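Local atomic coordinates of glycosylation Associate Protein 2 (Streptococcus agalactiae serotype V, PDB entry 6OYC), a protein that probably takes part, within the Gap123 complex, in the glycosylation and accessory-Sec export of serine-rich surface adhesins. Residues I366-S371 and S504-M509. Sequence-based numbering, arbitrary orientation.
Sequences ILSGLS and SQYRRM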
loop_
_atom_site.group_PDB
_atom_site.type_symbol
_atom_site.label_atom_id
_atom_site.label_comp_id
_atom_site.label_asym_id
_atom_site.label_seq_id
_atom_site.Cartn_x
_atom_site.Cartn_y
_atom_site.Cartn_z
ATOM N N ILE B 366 18.858 -0.696 1.676
ATOM C CA ILE B 366 18.637 -1.690 2.735
ATOM C C ILE B 366 17.221 -2.244 2.623
ATOM O O ILE B 366 16.248 -1.485 2.722
ATOM C CB ILE B 366 18.851 -1.094 4.135
ATOM C CG1 ILE B 366 20.258 -0.505 4.243
ATOM C CG2 ILE B 366 18.590 -2.153 5.222
ATOM C CD1 ILE B 366 20.383 0.452 5.369
ATOM N N LEU B 367 17.105 -3.563 2.472
ATOM C CA LEU B 367 15.818 -4.252 2.443
ATOM C C LEU B 367 15.574 -4.951 3.775
ATOM O O LEU B 367 16.493 -5.537 4.349
ATOM C CB LEU B 367 15.767 -5.267 1.300
ATOM C CG LEU B 367 16.055 -4.657 -0.068
ATOM C CD1 LEU B 367 16.135 -5.702 -1.161
ATOM C CD2 LEU B 367 15.017 -3.602 -0.414
ATOM N N SER B 368 14.332 -4.898 4.258
ATOM C CA SER B 368 14.017 -5.379 5.598
ATOM C C SER B 368 12.578 -5.875 5.677
ATOM O O SER B 368 11.733 -5.537 4.842
ATOM C CB SER B 368 14.225 -4.285 6.641
ATOM O OG SER B 368 13.466 -3.135 6.305
ATOM N N GLY B 369 12.306 -6.664 6.712
ATOM C CA GLY B 369 10.953 -7.117 6.992
ATOM C C GLY B 369 10.939 -8.180 8.071
ATOM O O GLY B 369 11.977 -8.684 8.511
ATOM N N LEU B 370 9.726 -8.516 8.496
ATOM C CA LEU B 370 9.480 -9.571 9.466
ATOM C C LEU B 370 8.468 -10.559 8.891
ATOM O O LEU B 370 7.551 -10.175 8.155
ATOM C CB LEU B 370 8.995 -8.974 10.795
ATOM C CG LEU B 370 10.024 -7.980 11.355
ATOM C CD1 LEU B 370 9.383 -6.947 12.242
ATOM C CD2 LEU B 370 11.152 -8.695 12.107
ATOM N N SER B 371 8.661 -11.841 9.219
ATOM C CA SER B 371 7.880 -12.962 8.694
ATOM C C SER B 371 7.662 -12.865 7.185
ATOM O O SER B 371 8.585 -13.145 6.420
ATOM C CB SER B 371 6.541 -13.082 9.426
ATOM O OG SER B 371 6.696 -13.696 10.697
ATOM N N SER B 504 17.081 -2.059 16.797
ATOM C CA SER B 504 18.467 -1.905 17.232
ATOM C C SER B 504 19.430 -2.219 16.096
ATOM O O SER B 504 20.396 -1.480 15.861
ATOM C CB SER B 504 18.751 -2.807 18.436
ATOM O OG SER B 504 20.124 -3.157 18.509
ATOM N N GLN B 505 19.184 -3.319 15.383
ATOM C CA GLN B 505 20.019 -3.650 14.238
ATOM C C GLN B 505 20.010 -2.535 13.203
ATOM O O GLN B 505 21.026 -2.287 12.545
ATOM C CB GLN B 505 19.548 -4.962 13.625
ATOM C CG GLN B 505 20.671 -5.850 13.164
ATOM C CD GLN B 505 21.624 -6.221 14.277
ATOM O OE1 GLN B 505 21.236 -6.307 15.444
ATOM N NE2 GLN B 505 22.883 -6.446 13.919
ATOM N N TYR B 506 18.880 -1.838 13.062
ATOM C CA TYR B 506 18.818 -0.702 12.150
ATOM C C TYR B 506 19.662 0.467 12.657
ATOM O O TYR B 506 20.469 1.031 11.907
ATOM C CB TYR B 506 17.362 -0.268 11.953
ATOM C CG TYR B 506 16.784 -0.587 10.589
ATOM C CD1 TYR B 506 17.199 0.102 9.459
ATOM C CD2 TYR B 506 15.810 -1.571 10.436
ATOM C CE1 TYR B 506 16.669 -0.185 8.206
ATOM C CE2 TYR B 506 15.270 -1.868 9.180
ATOM C CZ TYR B 506 15.700 -1.167 8.072
ATOM O OH TYR B 506 15.182 -1.441 6.821
ATOM N N ARG B 507 19.472 0.861 13.923
ATOM C CA ARG B 507 20.115 2.074 14.421
ATOM C C ARG B 507 21.627 1.907 14.494
ATOM O O ARG B 507 22.378 2.825 14.139
ATOM C CB ARG B 507 19.546 2.461 15.789
ATOM C CG ARG B 507 18.498 3.573 15.745
ATOM C CD ARG B 507 19.021 4.837 15.036
ATOM N NE ARG B 507 18.125 5.980 15.228
ATOM C CZ ARG B 507 18.239 7.144 14.598
ATOM N NH1 ARG B 507 19.215 7.337 13.722
ATOM N NH2 ARG B 507 17.371 8.118 14.846
ATOM N N ARG B 508 22.091 0.734 14.934
ATOM C CA ARG B 508 23.524 0.476 14.985
ATOM C C ARG B 508 24.137 0.402 13.594
ATOM O O ARG B 508 25.330 0.676 13.435
ATOM C CB ARG B 508 23.801 -0.816 15.755
ATOM C CG ARG B 508 24.004 -2.032 14.862
ATOM C CD ARG B 508 24.721 -3.162 15.582
ATOM N NE ARG B 508 25.407 -4.054 14.647
ATOM C CZ ARG B 508 26.729 -4.154 14.547
ATOM N NH1 ARG B 508 27.513 -3.417 15.330
ATOM N NH2 ARG B 508 27.271 -4.988 13.666
ATOM N N MET B 509 23.353 0.063 12.581
ATOM C CA MET B 509 23.917 0.007 11.241
ATOM C C MET B 509 23.907 1.365 10.545
ATOM O O MET B 509 24.837 1.680 9.796
ATOM C CB MET B 509 23.162 -1.016 10.405
ATOM C CG MET B 509 23.853 -1.304 9.101
ATOM S SD MET B 509 22.624 -1.699 7.878
ATOM C CE MET B 509 22.162 -0.026 7.443
#
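The ring of Y506 presents its edge to S368: OG of S368 lies in the ring plane beyond the phenol oxygen, while I366 approaches the same ring obliquely, its CG2 4.1 Å from CE1 of Y506. At the edge the phenol OH donates to OG of S368, with the two oxygens 2.5 Å apart, a very short separation that, given the coordinate error of a 2.35 Å model, is no evidence of special strength. With chi1 of 56°, OG of S368 stands between its own backbone N and carbonyl carbon, and from there it also hydrogen-bonds to the carbonyl oxygen of V299 on the adjacent strand. The two bonds are compatible: the buried hydroxyl accepts from Y506 and can give its own proton to V299. CB of S368 is 3.7 Å from CE2 of Y506, on the other flank of the phenol from CE1. The CG2 methyl of I366 packs beside the phenol oxygen, 3.8 Å from OH of Y506. About one turn further along the helix, M509 reaches toward I366, end to end; CD1 of I366 and CE of M509 are modelled too close for two carbons, so the detail of this meeting is doubtful. The helical segment 504-509 runs nearly antiparallel to strand 366-370, at 163°, with axes 11.6 Å apart, a gap spanned by side chains. This is helix-on-sheet packing in an alpha/beta-hydrolase-like domain: strand 365-370, which leads into a possible nucleophile elbow at S371, sits between parallel strands 297-301 and 388-392, and helix 495-514 covers it, Y506 touching T298 and I390 of those strands and F502 of its own helix edge-to-face.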